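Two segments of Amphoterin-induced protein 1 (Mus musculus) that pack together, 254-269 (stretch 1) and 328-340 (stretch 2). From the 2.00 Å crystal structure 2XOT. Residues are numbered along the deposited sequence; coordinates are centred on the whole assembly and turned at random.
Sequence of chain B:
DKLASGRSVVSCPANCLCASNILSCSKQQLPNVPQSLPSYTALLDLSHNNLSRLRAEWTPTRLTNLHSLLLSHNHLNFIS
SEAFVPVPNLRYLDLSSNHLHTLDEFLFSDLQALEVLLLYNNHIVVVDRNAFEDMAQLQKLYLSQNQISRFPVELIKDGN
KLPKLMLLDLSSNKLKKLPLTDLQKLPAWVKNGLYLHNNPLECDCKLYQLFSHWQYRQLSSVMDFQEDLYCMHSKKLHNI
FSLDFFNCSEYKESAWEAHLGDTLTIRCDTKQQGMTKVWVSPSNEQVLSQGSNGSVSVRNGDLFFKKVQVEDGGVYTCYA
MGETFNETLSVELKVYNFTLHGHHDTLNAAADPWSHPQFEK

Stretch 1 254-269: SAWEAHLGDTLTIRCD
Stretch 2, residues 328-340: TLSVELKVYNFTL

Stretch 2 enters at Thr328 as a strand already under way, and the short strand beginning at Glu257 lies parallel to it. The register pairs Glu257 with Lys334 and Ala258 with Val335, CA atoms 4.7 and 4.8 Å apart. Backbone bonds alternate in the parallel pattern: Trp256 N to Glu332 O, 2.7 Å; Lys334 N to Trp256 O, 2.7 Å; Ala258 N to Lys334 O, 2.7 Å; Tyr336 N to Ala258 O, 2.8 Å. Phi/psi is extended, -130/157 at Ala258 and -117/120 at Val335. The peptide bonds before Ser254 and Trp256 are cis. Water 1 links Ser254 OG (2.9 Å; chi1 p) to Glu332 N (3.2 Å).

After the strand, a type II turn runs from His259 to Asp262. Gly261 sits at 86/-7, where a CB would jam against the preceding carbonyl. Asp262 (chi1 m) turns back, so its OD2 accepts from His259 N at 2.8 Å. Leu260 N makes weak bonds to Tyr336 O (3.3 Å) and Phe338 O (3.4 Å). Thr339 OG1, chi1 -36°, donates to Leu260 O at 3.0 Å.

His259 takes chi1 m and chi2 -85°. This places ND1 3.2 Å from Phe338 O, to which it donates near the ring plane. Tyr336 (m, chi2 -71°) lies over one face, CD2 3.7 Å from His259 CE1; the planes are 26° apart but slid, so overlap is slight. Phe338 (p, chi2 98°) receives the His259 edge on its face, centroids 5.7 Å apart.

Leu333 (t, p) starts away from stretch 1, but its end returns: CD1 is 4.0 Å from Ala258 CB and 3.6 Å from CD1 of Leu264 (t, t). Ile266 (m, t) and Val331 (m) point toward each other's stretch and meet at CG2 to CG1, 3.8 Å. Leu329 (m, t) brings CD1 within 4.1 Å of Cys268 SG (chi1 t). These contacts are apolar packing.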

# COMPACT_ATOMS: atom_id res chain seq x y z
N SER B 254 20.94 2.06 33.33
CA SER B 254 19.50 2.08 33.10
C SER B 254 18.74 1.60 34.33
O SER B 254 19.15 0.45 34.81
CB SER B 254 19.13 1.23 31.88
OG SER B 254 19.44 -0.14 32.11
N ALA B 255 18.06 2.42 35.03
CA ALA B 255 17.68 2.23 36.45
C ALA B 255 17.31 0.77 36.76
O ALA B 255 18.21 -0.05 36.95
CB ALA B 255 16.59 3.21 36.84
N TRP B 256 16.02 0.46 36.87
CA TRP B 256 14.98 1.33 37.42
C TRP B 256 14.81 1.10 38.92
O TRP B 256 14.98 -0.07 39.36
CB TRP B 256 13.67 1.11 36.69
N GLU B 257 14.56 2.10 39.68
CA GLU B 257 14.49 1.99 41.13
C GLU B 257 13.08 2.33 41.60
O GLU B 257 12.49 3.32 41.15
CB GLU B 257 15.55 2.88 41.80
N ALA B 258 12.53 1.49 42.46
CA ALA B 258 11.19 1.70 42.99
C ALA B 258 11.18 1.57 44.51
O ALA B 258 12.06 0.95 45.11
CB ALA B 258 10.22 0.69 42.39
N HIS B 259 10.19 2.19 45.14
CA HIS B 259 9.96 2.00 46.55
C HIS B 259 8.82 1.03 46.73
O HIS B 259 7.93 0.89 45.87
CB HIS B 259 9.65 3.33 47.24
CG HIS B 259 10.79 4.30 47.21
ND1 HIS B 259 11.81 4.29 48.13
CD2 HIS B 259 11.07 5.30 46.33
CE1 HIS B 259 12.67 5.25 47.84
NE2 HIS B 259 12.25 5.88 46.75
N LEU B 260 8.86 0.35 47.86
CA LEU B 260 7.79 -0.53 48.28
C LEU B 260 6.42 0.16 48.15
O LEU B 260 6.26 1.30 48.55
CB LEU B 260 8.05 -0.94 49.73
CG LEU B 260 7.25 -2.12 50.25
CD1 LEU B 260 7.96 -3.43 49.86
CD2 LEU B 260 7.09 -1.97 51.77
N GLY B 261 5.46 -0.53 47.54
CA GLY B 261 4.11 0.01 47.37
C GLY B 261 3.91 0.89 46.13
O GLY B 261 2.79 1.29 45.83
N ASP B 262 4.99 1.19 45.42
CA ASP B 262 4.86 2.00 44.20
C ASP B 262 3.98 1.30 43.18
O ASP B 262 3.84 0.07 43.18
CB ASP B 262 6.23 2.28 43.57
CG ASP B 262 6.99 3.39 44.25
OD1 ASP B 262 6.41 4.06 45.13
OD2 ASP B 262 8.18 3.61 43.90
N THR B 263 3.39 2.10 42.30
CA THR B 263 2.69 1.60 41.14
C THR B 263 3.52 2.04 39.95
O THR B 263 3.86 3.21 39.84
CB THR B 263 1.26 2.13 41.09
OG1 THR B 263 0.52 1.56 42.19
CG2 THR B 263 0.59 1.75 39.78
N LEU B 264 3.86 1.09 39.07
CA LEU B 264 4.89 1.28 38.06
C LEU B 264 4.46 0.61 36.75
O LEU B 264 4.00 -0.52 36.78
CB LEU B 264 6.19 0.62 38.55
CG LEU B 264 7.57 1.12 38.11
CD1 LEU B 264 8.61 0.02 38.26
CD2 LEU B 264 7.57 1.63 36.70
N THR B 265 4.60 1.32 35.63
CA THR B 265 4.43 0.74 34.30
C THR B 265 5.74 0.83 33.52
O THR B 265 6.33 1.91 33.41
CB THR B 265 3.33 1.46 33.49
OG1 THR B 265 2.09 1.40 34.20
CG2 THR B 265 3.14 0.81 32.11
N ILE B 266 6.19 -0.31 32.99
CA ILE B 266 7.38 -0.36 32.14
C ILE B 266 7.06 -0.83 30.71
O ILE B 266 6.58 -1.94 30.51
CB ILE B 266 8.49 -1.28 32.71
CG1 ILE B 266 8.84 -0.81 34.14
CG2 ILE B 266 9.69 -1.26 31.74
CD1 ILE B 266 10.03 -1.48 34.79
N ARG B 267 7.31 0.04 29.75
CA ARG B 267 7.09 -0.26 28.34
C ARG B 267 8.14 -1.23 27.77
O ARG B 267 9.30 -1.21 28.16
CB ARG B 267 7.15 1.03 27.52
CG ARG B 267 5.95 1.94 27.71
CD ARG B 267 5.99 3.10 26.73
NE ARG B 267 5.79 2.62 25.35
CZ ARG B 267 6.76 2.45 24.45
NH1 ARG B 267 8.04 2.72 24.73
NH2 ARG B 267 6.44 2.00 23.24
N CYS B 268 7.70 -2.09 26.86
CA CYS B 268 8.60 -2.85 26.02
C CYS B 268 8.78 -1.99 24.78
O CYS B 268 7.92 -1.98 23.91
CB CYS B 268 8.00 -4.20 25.68
SG CYS B 268 8.93 -5.21 24.56
N ASP B 269 9.90 -1.26 24.74
CA ASP B 269 10.09 -0.11 23.83
C ASP B 269 10.62 -0.58 22.49
O ASP B 269 11.78 -0.35 22.16
CB ASP B 269 11.05 0.90 24.49
CG ASP B 269 11.26 2.17 23.65
OD1 ASP B 269 10.34 2.67 22.99
OD2 ASP B 269 12.39 2.67 23.67
N THR B 328 14.96 -8.44 21.73
CA THR B 328 14.95 -8.79 23.15
C THR B 328 15.35 -7.55 23.95
O THR B 328 16.47 -7.04 23.83
CB THR B 328 15.91 -9.95 23.47
OG1 THR B 328 15.54 -11.07 22.68
CG2 THR B 328 15.84 -10.35 24.93
N LEU B 329 14.43 -7.08 24.79
CA LEU B 329 14.66 -5.89 25.59
C LEU B 329 14.57 -6.26 27.05
O LEU B 329 13.58 -6.84 27.48
CB LEU B 329 13.64 -4.79 25.22
CG LEU B 329 13.57 -4.50 23.71
CD1 LEU B 329 12.50 -3.50 23.35
CD2 LEU B 329 14.96 -4.03 23.24
N SER B 330 15.60 -5.90 27.81
CA SER B 330 15.71 -6.21 29.24
C SER B 330 15.54 -4.91 30.04
O SER B 330 15.97 -3.84 29.60
CB SER B 330 17.07 -6.85 29.53
N VAL B 331 14.89 -5.01 31.20
CA VAL B 331 14.79 -3.92 32.16
C VAL B 331 15.08 -4.50 33.54
O VAL B 331 14.58 -5.57 33.86
CB VAL B 331 13.38 -3.25 32.13
CG1 VAL B 331 12.97 -2.93 30.69
CG2 VAL B 331 12.30 -4.13 32.79
N GLU B 332 15.94 -3.82 34.32
CA GLU B 332 16.26 -4.23 35.69
C GLU B 332 15.48 -3.36 36.65
O GLU B 332 15.42 -2.14 36.47
CB GLU B 332 17.76 -4.13 35.99
CG GLU B 332 18.15 -4.92 37.26
CD GLU B 332 19.64 -5.02 37.53
OE1 GLU B 332 20.44 -4.25 36.92
OE2 GLU B 332 20.02 -5.86 38.39
N LEU B 333 14.83 -3.99 37.62
CA LEU B 333 14.06 -3.29 38.64
C LEU B 333 14.78 -3.49 39.95
O LEU B 333 15.14 -4.62 40.28
CB LEU B 333 12.64 -3.85 38.73
CG LEU B 333 11.66 -3.24 39.76
CD1 LEU B 333 11.49 -1.75 39.55
CD2 LEU B 333 10.31 -3.95 39.67
N LYS B 334 15.01 -2.40 40.67
CA LYS B 334 15.57 -2.47 42.02
C LYS B 334 14.51 -1.92 42.96
O LYS B 334 13.92 -0.87 42.69
CB LYS B 334 16.86 -1.67 42.10
N VAL B 335 14.24 -2.64 44.04
CA VAL B 335 13.19 -2.24 44.98
C VAL B 335 13.76 -1.92 46.38
O VAL B 335 14.35 -2.77 47.02
CB VAL B 335 12.10 -3.32 45.08
CG1 VAL B 335 10.90 -2.82 45.92
CG2 VAL B 335 11.65 -3.72 43.68
N TYR B 336 13.56 -0.69 46.83
CA TYR B 336 13.91 -0.32 48.19
C TYR B 336 12.93 -0.93 49.16
O TYR B 336 11.73 -1.00 48.88
CB TYR B 336 13.90 1.19 48.33
CG TYR B 336 15.03 1.84 47.58
CD1 TYR B 336 16.33 1.72 48.03
CD2 TYR B 336 14.79 2.58 46.42
CE1 TYR B 336 17.38 2.30 47.35
CE2 TYR B 336 15.84 3.17 45.72
CZ TYR B 336 17.13 3.03 46.20
OH TYR B 336 18.19 3.60 45.54
N ASN B 337 13.42 -1.35 50.33
CA ASN B 337 12.56 -1.96 51.34
C ASN B 337 11.76 -0.95 52.18
O ASN B 337 11.26 -1.30 53.24
CB ASN B 337 13.32 -2.97 52.24
CG ASN B 337 14.57 -2.36 52.97
OD1 ASN B 337 15.09 -1.30 52.61
ND2 ASN B 337 15.05 -3.09 53.98
N PHE B 338 11.60 0.28 51.68
CA PHE B 338 10.85 1.31 52.40
C PHE B 338 10.20 2.31 51.43
O PHE B 338 10.44 2.25 50.22
CB PHE B 338 11.76 2.00 53.43
CG PHE B 338 12.94 2.69 52.82
CD1 PHE B 338 12.90 4.05 52.59
CD2 PHE B 338 14.06 1.98 52.46
CE1 PHE B 338 13.97 4.69 52.01
CE2 PHE B 338 15.14 2.62 51.87
CZ PHE B 338 15.10 3.97 51.65
N THR B 339 9.36 3.20 51.97
CA THR B 339 8.54 4.15 51.21
C THR B 339 8.65 5.56 51.79
O THR B 339 8.35 5.75 52.97
CB THR B 339 7.04 3.79 51.31
OG1 THR B 339 6.87 2.36 51.33
CG2 THR B 339 6.25 4.42 50.15
N LEU B 340 9.02 6.55 50.98
CA LEU B 340 9.14 7.95 51.46
C LEU B 340 7.84 8.79 51.35
O LEU B 340 7.86 9.91 50.82
CB LEU B 340 10.31 8.67 50.74
O HOH W 1 16.81 -0.99 33.05